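Local structure of aminotransferase, classes I and II (3H14) at residues R32-E37 and L372-A377; Y288-K293 and R363-I368; P91-I96 and W241-E246. The protein probably catalyses amino-group transfer from L-aspartate to 2-oxoglutarate, yielding oxaloacetate and L-glutamate, with pyridoxal 5'-phosphate as cofactor. All coordinates share one frame; numbering follows the deposited sequence.

Interaction 1: residues R32-E37 and L372-A377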
loop_
_atom_site.group_PDB
_atom_site.type_symbol
_atom_site.label_atom_id
_atom_site.label_comp_id
_atom_site.label_asym_id
_atom_site.label_seq_id
_atom_site.Cartn_x
_atom_site.Cartn_y
_atom_site.Cartn_z
ATOM N N ARG A 32 5.293 -3.934 27.013
ATOM C CA ARG A 32 4.643 -4.477 25.837
ATOM C C ARG A 32 3.887 -3.328 25.195
ATOM O O ARG A 32 3.074 -2.655 25.836
ATOM C CB ARG A 32 3.740 -5.654 26.151
ATOM C CG ARG A 32 2.887 -6.151 24.973
ATOM C CD ARG A 32 2.325 -7.459 25.257
ATOM N NE ARG A 32 1.326 -7.880 24.277
ATOM C CZ ARG A 32 0.013 -7.834 24.413
ATOM N NH1 ARG A 32 -0.571 -7.375 25.529
ATOM N NH2 ARG A 32 -0.743 -8.303 23.422
ATOM N N ILE A 33 4.208 -3.094 23.927
ATOM C CA ILE A 33 3.594 -2.028 23.101
ATOM C C ILE A 33 2.663 -2.668 22.096
ATOM O O ILE A 33 3.008 -3.697 21.511
ATOM C CB ILE A 33 4.718 -1.251 22.354
ATOM C CG1 ILE A 33 5.636 -0.547 23.359
ATOM C CG2 ILE A 33 4.168 -0.213 21.323
ATOM C CD1 ILE A 33 4.898 0.419 24.354
ATOM N N ILE A 34 1.499 -2.063 21.858
ATOM C CA ILE A 34 0.590 -2.532 20.832
ATOM C C ILE A 34 0.958 -1.764 19.547
ATOM O O ILE A 34 1.001 -0.525 19.502
ATOM C CB ILE A 34 -0.891 -2.351 21.206
ATOM C CG1 ILE A 34 -1.214 -3.081 22.521
ATOM C CG2 ILE A 34 -1.783 -2.865 20.061
ATOM C CD1 ILE A 34 -1.078 -4.593 22.444
ATOM N N HIS A 35 1.257 -2.532 18.505
ATOM C CA HIS A 35 1.874 -1.993 17.291
ATOM C C HIS A 35 0.766 -1.727 16.316
ATOM O O HIS A 35 0.297 -2.648 15.673
ATOM C CB HIS A 35 2.896 -2.973 16.739
ATOM C CG HIS A 35 4.195 -2.915 17.459
ATOM N ND1 HIS A 35 5.191 -2.045 17.097
ATOM C CD2 HIS A 35 4.645 -3.568 18.553
ATOM C CE1 HIS A 35 6.210 -2.172 17.926
ATOM N NE2 HIS A 35 5.898 -3.081 18.828
HETATM N N MSE A 36 0.278 -0.481 16.318
HETATM C CA MSE A 36 -0.725 0.008 15.361
HETATM C C MSE A 36 -0.127 0.973 14.328
HETATM O O MSE A 36 -0.849 1.712 13.659
HETATM C CB MSE A 36 -1.915 0.633 16.107
HETATM C CG MSE A 36 -2.627 -0.388 16.920
HETATM SE SE MSE A 36 -4.230 0.325 17.823
HETATM C CE MSE A 36 -5.254 -1.296 17.876
ATOM N N GLU A 37 1.182 0.900 14.166
ATOM C CA GLU A 37 1.952 1.784 13.287
ATOM C C GLU A 37 2.492 1.155 11.997
ATOM O O GLU A 37 3.029 1.895 11.161
ATOM C CB GLU A 37 3.120 2.430 14.042
ATOM C CG GLU A 37 4.475 1.636 14.171
ATOM C CD GLU A 37 4.414 0.412 15.064
ATOM O OE1 GLU A 37 3.303 -0.084 15.366
ATOM O OE2 GLU A 37 5.499 -0.085 15.434
ATOM N N LEU A 372 -7.274 -0.768 21.801
ATOM C CA LEU A 372 -8.448 0.082 21.975
ATOM C C LEU A 372 -8.726 0.381 23.445
ATOM O O LEU A 372 -9.083 1.502 23.764
ATOM C CB LEU A 372 -9.647 -0.525 21.283
ATOM C CG LEU A 372 -9.489 -0.556 19.761
ATOM C CD1 LEU A 372 -10.560 -1.392 19.153
ATOM C CD2 LEU A 372 -9.525 0.851 19.167
ATOM N N ASP A 373 -8.497 -0.596 24.339
ATOM C CA ASP A 373 -8.610 -0.367 25.794
ATOM C C ASP A 373 -7.632 0.671 26.295
ATOM O O ASP A 373 -7.971 1.545 27.113
ATOM C CB ASP A 373 -8.335 -1.650 26.568
ATOM C CG ASP A 373 -9.436 -2.645 26.458
ATOM O OD1 ASP A 373 -10.542 -2.304 25.986
ATOM O OD2 ASP A 373 -9.213 -3.791 26.880
ATOM N N ARG A 374 -6.397 0.568 25.816
ATOM C CA ARG A 374 -5.356 1.491 26.158
ATOM C C ARG A 374 -5.652 2.896 25.658
ATOM O O ARG A 374 -5.362 3.874 26.347
ATOM C CB ARG A 374 -4.016 1.030 25.557
ATOM C CG ARG A 374 -3.529 -0.279 26.155
ATOM C CD ARG A 374 -2.076 -0.573 25.823
ATOM N NE ARG A 374 -1.653 -1.863 26.363
ATOM C CZ ARG A 374 -0.412 -2.338 26.282
ATOM N NH1 ARG A 374 0.541 -1.636 25.691
ATOM N NH2 ARG A 374 -0.125 -3.518 26.795
ATOM N N LEU A 375 -6.158 2.983 24.433
ATOM C CA LEU A 375 -6.450 4.266 23.819
ATOM C C LEU A 375 -7.576 4.947 24.605
ATOM O O LEU A 375 -7.486 6.110 24.959
ATOM C CB LEU A 375 -6.841 4.066 22.354
ATOM C CG LEU A 375 -5.609 3.831 21.457
ATOM C CD1 LEU A 375 -6.056 3.379 20.074
ATOM C CD2 LEU A 375 -4.720 5.085 21.378
ATOM N N GLU A 376 -8.632 4.190 24.852
ATOM C CA GLU A 376 -9.776 4.676 25.632
ATOM C C GLU A 376 -9.369 5.222 26.964
ATOM O O GLU A 376 -9.800 6.304 27.328
ATOM C CB GLU A 376 -10.784 3.576 25.851
ATOM C CG GLU A 376 -11.482 3.145 24.585
ATOM C CD GLU A 376 -12.898 2.618 24.813
ATOM O OE1 GLU A 376 -13.505 2.980 25.848
ATOM O OE2 GLU A 376 -13.411 1.876 23.931
ATOM N N ALA A 377 -8.558 4.475 27.716
ATOM C CA ALA A 377 -8.134 4.929 29.039
ATOM C C ALA A 377 -7.321 6.186 28.944
ATOM O O ALA A 377 -7.425 7.050 29.804
ATOM C CB ALA A 377 -7.334 3.862 29.781
#

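Interaction 2: residues Y288-K293 and R363-I368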
loop_
_atom_site.group_PDB
_atom_site.type_symbol
_atom_site.label_atom_id
_atom_site.label_comp_id
_atom_site.label_asym_id
_atom_site.label_seq_id
_atom_site.Cartn_x
_atom_site.Cartn_y
_atom_site.Cartn_z
ATOM N N TYR A 288 -8.878 -9.633 10.024
ATOM C CA TYR A 288 -9.004 -8.217 9.669
ATOM C C TYR A 288 -10.469 -7.762 9.758
ATOM O O TYR A 288 -10.727 -6.662 10.217
ATOM C CB TYR A 288 -8.492 -7.931 8.258
ATOM C CG TYR A 288 -7.053 -8.307 7.950
ATOM C CD1 TYR A 288 -6.054 -8.174 8.877
ATOM C CD2 TYR A 288 -6.700 -8.739 6.687
ATOM C CE1 TYR A 288 -4.745 -8.527 8.556
ATOM C CE2 TYR A 288 -5.413 -9.075 6.363
ATOM C CZ TYR A 288 -4.444 -8.957 7.283
ATOM O OH TYR A 288 -3.157 -9.319 6.975
ATOM N N LYS A 289 -11.404 -8.609 9.306
ATOM C CA LYS A 289 -12.828 -8.263 9.348
ATOM C C LYS A 289 -13.273 -8.008 10.774
ATOM O O LYS A 289 -13.984 -7.041 11.050
ATOM C CB LYS A 289 -13.675 -9.345 8.666
ATOM C CG LYS A 289 -13.555 -9.287 7.169
ATOM C CD LYS A 289 -13.913 -10.561 6.482
ATOM C CE LYS A 289 -14.169 -10.324 5.005
ATOM N NZ LYS A 289 -14.430 -11.615 4.329
ATOM N N ALA A 290 -12.821 -8.859 11.704
ATOM C CA ALA A 290 -13.156 -8.729 13.118
ATOM C C ALA A 290 -12.534 -7.475 13.728
ATOM O O ALA A 290 -13.185 -6.762 14.502
ATOM C CB ALA A 290 -12.690 -10.008 13.900
ATOM N N ASN A 291 -11.283 -7.178 13.364
ATOM C CA ASN A 291 -10.590 -6.011 13.907
ATOM C C ASN A 291 -11.199 -4.702 13.439
ATOM O O ASN A 291 -11.256 -3.751 14.212
ATOM C CB ASN A 291 -9.121 -6.000 13.493
ATOM C CG ASN A 291 -8.352 -7.167 14.061
ATOM O OD1 ASN A 291 -8.885 -7.953 14.870
ATOM N ND2 ASN A 291 -7.101 -7.304 13.636
ATOM N N ARG A 292 -11.606 -4.680 12.169
ATOM C CA ARG A 292 -12.220 -3.498 11.518
ATOM C C ARG A 292 -13.518 -3.159 12.227
ATOM O O ARG A 292 -13.776 -1.989 12.572
ATOM C CB ARG A 292 -12.477 -3.819 10.038
ATOM C CG ARG A 292 -13.102 -2.692 9.227
ATOM C CD ARG A 292 -13.032 -2.989 7.768
ATOM N NE ARG A 292 -13.775 -2.042 6.976
ATOM C CZ ARG A 292 -15.050 -2.180 6.627
ATOM N NH1 ARG A 292 -15.759 -3.236 7.027
ATOM N NH2 ARG A 292 -15.619 -1.246 5.870
ATOM N N LYS A 293 -14.304 -4.201 12.476
ATOM C CA LYS A 293 -15.562 -4.095 13.228
ATOM C C LYS A 293 -15.293 -3.415 14.578
ATOM O O LYS A 293 -15.963 -2.470 14.937
ATOM C CB LYS A 293 -16.203 -5.496 13.354
ATOM C CG LYS A 293 -17.730 -5.586 13.768
ATOM C CD LYS A 293 -18.208 -7.023 13.717
ATOM C CE LYS A 293 -19.684 -7.223 14.108
ATOM N NZ LYS A 293 -20.571 -7.426 12.900
ATOM N N ARG A 363 -2.649 -6.527 13.209
ATOM C CA ARG A 363 -2.313 -7.499 14.263
ATOM C C ARG A 363 -3.477 -8.393 14.729
ATOM O O ARG A 363 -4.610 -8.256 14.259
ATOM C CB ARG A 363 -1.702 -6.743 15.440
ATOM C CG ARG A 363 -0.348 -6.040 15.153
ATOM C CD ARG A 363 0.767 -7.040 15.056
ATOM N NE ARG A 363 2.056 -6.503 14.617
ATOM C CZ ARG A 363 3.174 -6.526 15.344
ATOM N NH1 ARG A 363 3.190 -7.044 16.567
ATOM N NH2 ARG A 363 4.296 -6.018 14.846
ATOM N N ALA A 364 -3.188 -9.343 15.630
ATOM C CA ALA A 364 -4.201 -10.258 16.167
ATOM C C ALA A 364 -5.349 -9.491 16.815
ATOM O O ALA A 364 -5.149 -8.392 17.328
ATOM C CB ALA A 364 -3.557 -11.202 17.232
ATOM N N THR A 365 -6.541 -10.080 16.842
ATOM C CA THR A 365 -7.701 -9.391 17.400
ATOM C C THR A 365 -7.502 -9.043 18.869
ATOM O O THR A 365 -7.885 -7.960 19.320
ATOM C CB THR A 365 -8.966 -10.221 17.164
ATOM O OG1 THR A 365 -9.120 -10.397 15.749
ATOM C CG2 THR A 365 -10.197 -9.576 17.777
ATOM N N ALA A 366 -6.858 -9.931 19.624
ATOM C CA ALA A 366 -6.549 -9.632 21.046
ATOM C C ALA A 366 -5.658 -8.390 21.221
ATOM O O ALA A 366 -5.815 -7.605 22.173
ATOM C CB ALA A 366 -5.883 -10.852 21.704
ATOM N N ASP A 367 -4.707 -8.216 20.315
ATOM C CA ASP A 367 -3.854 -7.005 20.309
ATOM C C ASP A 367 -4.699 -5.729 20.031
ATOM O O ASP A 367 -4.470 -4.698 20.620
ATOM C CB ASP A 367 -2.785 -7.092 19.213
ATOM C CG ASP A 367 -1.647 -8.017 19.564
ATOM O OD1 ASP A 367 -1.902 -8.986 20.297
ATOM O OD2 ASP A 367 -0.512 -7.772 19.087
ATOM N N ILE A 368 -5.612 -5.808 19.069
ATOM C CA ILE A 368 -6.493 -4.676 18.723
ATOM C C ILE A 368 -7.417 -4.362 19.909
ATOM O O ILE A 368 -7.527 -3.215 20.326
ATOM C CB ILE A 368 -7.295 -4.961 17.424
ATOM C CG1 ILE A 368 -6.357 -5.051 16.202
ATOM C CG2 ILE A 368 -8.387 -3.929 17.184
ATOM C CD1 ILE A 368 -5.078 -4.235 16.267
#

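Interaction 3: residues P91-I96 and W241-E246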
loop_
_atom_site.group_PDB
_atom_site.type_symbol
_atom_site.label_atom_id
_atom_site.label_comp_id
_atom_site.label_asym_id
_atom_site.label_seq_id
_atom_site.Cartn_x
_atom_site.Cartn_y
_atom_site.Cartn_z
ATOM N N PRO A 91 -0.770 -14.949 -19.703
ATOM C CA PRO A 91 0.375 -14.961 -18.774
ATOM C C PRO A 91 1.629 -14.290 -19.277
ATOM O O PRO A 91 2.464 -13.896 -18.477
ATOM C CB PRO A 91 0.632 -16.453 -18.514
ATOM C CG PRO A 91 -0.225 -17.202 -19.453
ATOM C CD PRO A 91 -1.279 -16.307 -19.984
ATOM N N GLY A 92 1.754 -14.141 -20.589
ATOM C CA GLY A 92 2.862 -13.405 -21.182
ATOM C C GLY A 92 2.915 -11.953 -20.740
ATOM O O GLY A 92 3.959 -11.327 -20.813
ATOM N N ARG A 93 1.779 -11.407 -20.313
ATOM C CA ARG A 93 1.710 -10.006 -19.852
ATOM C C ARG A 93 2.020 -9.838 -18.365
ATOM O O ARG A 93 2.067 -8.715 -17.903
ATOM C CB ARG A 93 0.314 -9.414 -20.149
ATOM C CG ARG A 93 0.128 -9.068 -21.621
ATOM C CD ARG A 93 -1.305 -8.763 -21.957
ATOM N NE ARG A 93 -1.710 -7.559 -21.262
ATOM C CZ ARG A 93 -2.955 -7.149 -21.087
ATOM N NH1 ARG A 93 -3.980 -7.805 -21.625
ATOM N NH2 ARG A 93 -3.170 -6.025 -20.407
ATOM N N VAL A 94 2.165 -10.950 -17.630
ATOM C CA VAL A 94 2.506 -10.935 -16.200
ATOM C C VAL A 94 4.024 -10.930 -16.098
ATOM O O VAL A 94 4.691 -11.780 -16.690
ATOM C CB VAL A 94 1.905 -12.147 -15.449
ATOM C CG1 VAL A 94 2.323 -12.172 -13.892
ATOM C CG2 VAL A 94 0.428 -12.142 -15.598
ATOM N N VAL A 95 4.580 -9.907 -15.440
ATOM C CA VAL A 95 5.985 -9.799 -15.162
ATOM C C VAL A 95 6.206 -9.963 -13.636
ATOM O O VAL A 95 5.643 -9.207 -12.835
ATOM C CB VAL A 95 6.522 -8.431 -15.617
ATOM C CG1 VAL A 95 7.997 -8.257 -15.286
ATOM C CG2 VAL A 95 6.295 -8.238 -17.106
ATOM N N ILE A 96 7.039 -10.926 -13.259
ATOM C CA ILE A 96 7.354 -11.182 -11.872
ATOM C C ILE A 96 8.439 -10.202 -11.452
ATOM O O ILE A 96 9.436 -10.046 -12.146
ATOM C CB ILE A 96 7.863 -12.602 -11.684
ATOM C CG1 ILE A 96 6.840 -13.609 -12.223
ATOM C CG2 ILE A 96 8.183 -12.846 -10.207
ATOM C CD1 ILE A 96 5.358 -13.363 -11.781
ATOM N N TRP A 241 4.438 -8.789 -8.727
ATOM C CA TRP A 241 4.212 -8.835 -10.137
ATOM C C TRP A 241 3.661 -7.539 -10.640
ATOM O O TRP A 241 3.210 -6.683 -9.856
ATOM C CB TRP A 241 3.255 -9.965 -10.513
ATOM C CG TRP A 241 1.787 -9.760 -10.293
ATOM C CD1 TRP A 241 0.881 -9.226 -11.173
ATOM C CD2 TRP A 241 1.045 -10.122 -9.130
ATOM N NE1 TRP A 241 -0.371 -9.246 -10.628
ATOM C CE2 TRP A 241 -0.306 -9.791 -9.374
ATOM C CE3 TRP A 241 1.387 -10.700 -7.908
ATOM C CZ2 TRP A 241 -1.318 -10.021 -8.435
ATOM C CZ3 TRP A 241 0.382 -10.904 -6.964
ATOM C CH2 TRP A 241 -0.951 -10.566 -7.232
HETATM N N MSE A 242 3.702 -7.411 -11.968
HETATM C CA MSE A 242 3.036 -6.334 -12.663
HETATM C C MSE A 242 2.373 -6.899 -13.926
HETATM O O MSE A 242 2.732 -7.982 -14.385
HETATM C CB MSE A 242 4.042 -5.190 -12.936
HETATM C CG MSE A 242 5.219 -5.565 -13.779
HETATM SE SE MSE A 242 6.701 -4.277 -13.761
HETATM C CE MSE A 242 5.674 -2.716 -14.175
ATOM N N VAL A 243 1.341 -6.220 -14.409
ATOM C CA VAL A 243 0.732 -6.534 -15.689
ATOM C C VAL A 243 0.903 -5.312 -16.570
ATOM O O VAL A 243 0.601 -4.190 -16.147
ATOM C CB VAL A 243 -0.779 -6.882 -15.529
ATOM C CG1 VAL A 243 -1.442 -7.267 -16.889
ATOM C CG2 VAL A 243 -0.977 -7.999 -14.475
ATOM N N VAL A 244 1.396 -5.532 -17.788
ATOM C CA VAL A 244 1.602 -4.487 -18.770
ATOM C C VAL A 244 0.920 -4.908 -20.085
ATOM O O VAL A 244 0.619 -6.082 -20.273
ATOM C CB VAL A 244 3.102 -4.228 -18.999
ATOM C CG1 VAL A 244 3.756 -3.894 -17.686
ATOM C CG2 VAL A 244 3.806 -5.465 -19.608
ATOM N N PRO A 245 0.641 -3.948 -20.970
ATOM C CA PRO A 245 0.072 -4.244 -22.287
ATOM C C PRO A 245 0.925 -5.228 -23.071
ATOM O O PRO A 245 2.117 -5.284 -22.857
ATOM C CB PRO A 245 0.075 -2.868 -22.973
ATOM C CG PRO A 245 0.034 -1.873 -21.830
ATOM C CD PRO A 245 0.828 -2.493 -20.761
ATOM N N GLU A 246 0.330 -5.957 -24.021
ATOM C CA GLU A 246 1.116 -6.856 -24.884
ATOM C C GLU A 246 2.369 -6.190 -25.483
ATOM O O GLU A 246 3.465 -6.752 -25.446
ATOM C CB GLU A 246 0.245 -7.442 -26.016
ATOM C CG GLU A 246 0.957 -8.536 -26.814
ATOM C CD GLU A 246 0.006 -9.363 -27.686
ATOM O OE1 GLU A 246 -1.039 -8.816 -28.117
ATOM O OE2 GLU A 246 0.313 -10.555 -27.936
#

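Interaction 1: residues R32-E37 and L372-A377
R374 reaches from its helix to the backbone of R32 and contributes the largest share of the contact. CG stands anti to the carbonyl carbon (chi1 -65°), and the chain stays extended from there to NE, carrying the guanidinium from the helix to the chain just before strand 34-35. NH1 then gives R32 O a nearly straight hydrogen bond, 2.7 Å long with 170° at the hydrogen. The oxygen lies close to the guanidinium plane, whereas the donor is tilted 27° from the carbonyl plane. One face of the guanidinium rests on I34, whose CG1 comes to 3.9 Å from R374 CZ, offset toward the rim. Arginine suits this place because its N-H groups act in the plane while the flat face tolerates a hydrocarbon. E370, one turn earlier, forms a salt bridge with NE and further fixes the group.

The R32 guanidinium crosses it almost perpendicularly, with R32 NH1 4.1 Å from R374 NH2; E370 would probably ease the repulsion between these like charges. An alanine in place of R374 would probably leave R32 O without this donor, E370 without this charge partner and the CG1 flank of I34 uncovered. Farther along, the contact turns apolar. Selenomethionine M36 points at the helix, and its SE meets L375 CD1 at 4.2 Å; a flexible, unbranched chain fits well against a leucine methyl.

The helix thus packs beside edge strand 34-35, which pairs with strand 340-344, an arrangement consistent with the small domain of class I aminotransferases, where an N-terminal segment joins the C-terminal part of the chain.

Interaction 2: residues Y288-K293 and R363-I368
N291 turns its CG anti to the carbonyl carbon (chi1 -64°), and T365 sets OG1 anti to its own carbonyl carbon (chi1 -59°), which brings N291 CG and T365 OG1 toward each other between two helices. A chi2 near zero in N291 then turns OD1 to the hydroxyl, on the side of CA, and leaves ND2 on the other, giving each end of the amide its own partner. T365 OG1 donates to N291 OD1 over only 2.6 Å. The methyl CG2 of T365, anti to the backbone N, lies farther from that oxygen. A threonine fits here because its hydroxyl can bond across the interface; the T365 side chain also packs against V287 and L294.

At the other end of the amide, N291 ND2 donates to R363 O at 2.7 Å, a bond bent to 132° at the hydrogen. The donor nevertheless approaches the carbonyl almost along the C=O axis. ND2 has a second acceptor in Y361 O, so this buried amide grips the backbone leading into helix 365-381 at two points while its oxygen holds the first turn. Asparagine, with a donor and an acceptor on one short stem, suits the task.

I368, one turn after T365, crosses the N291 side chain at about a right angle and sets its CG1 3.6 Å from N291 CG. Its own turn is closed by the bond from I368 N to A364 O, with A364 at the N-cap position. At the margin, A290 CB lies 4.0 Å from T365 OG1.

The contact therefore ties the middle of the long helix 278-302 to the start of helix 365-381, just beyond strand 356-360, while I368 also packs on L294, M295 and M36 beside strand 34-35.

Interaction 3: residues P91-I96 and W241-E246
V95 and M242 form the hydrogen-bonded pair of two antiparallel strands, and here the backbone pairing is tightest. V95 N gives a bond of 2.9 Å to M242 O, and M242 N returns one of 2.8 Å to V95 O. Their side chains lie side by side and point the same way, V95 CB meeting CG of selenomethionine M242 at 3.6 Å. Helix 249-258 covers this face through V252, which touches both residues.

On the other face lie V94, I96, W241 and V243. The indole of W241 is carried by a CG lodged between the backbone N and the carbonyl carbon, the crowded position; at its base, W241 CB touches V94 CG1 at 4.1 Å. I77 of helix 71-85 lies against V94, I96 and W241, and the one polar atom of the indole, NE1, is hydrogen-bonded to Y81 OH. Branched valines and isoleucine suit such extended, buried backbone. The pairing forms the border of the mixed seven-stranded sheet found in the large domain of fold type I pyridoxal-phosphate enzymes: strand 94-97 is outermost, and strand 240-243 runs antiparallel to both its neighbours.

Past the strand ends only the backbone ladder loosens, the bond from V244 N to R93 O stretching to 3.3 Å. The R93 side chain adds a second bond to the same residue and fits closely over it, with R93 CG 3.3 Å from V244 O. A chi3 of 65° bends the chain and places NE for a bond to V244 O, 2.9 Å long and 171° at the hydrogen, with the oxygen in the guanidinium plane. R93 NH2 forms a salt bridge with D220, a second hold on the guanidinium. The solvent side begins past P245, where exposed E246 turns its carboxylate away from P91-I96.

How the interactions relate
From the N terminus, residues 32-37 come first, and interaction 1 closes the longest loop, when helix 365-381 packs on them near the C terminus. Within that large loop, interaction 3 opens at 91-96 and closes at 241-246, joining the outermost strand of the seven-stranded sheet to its neighbour. Interaction 2 follows in series, from helix 278-302 to 363-368, and is likewise nested inside interaction 1. Interactions 1 and 2 tie strand 34-35 and helix 278-302, respectively, to helix 365-381, and they touch directly where I34 CG2 packs on D367 O; their centres are about 12 Å apart. Interaction 3 lies on the opposite side of the chain's centre, its centre about 41 Å from that of interaction 1.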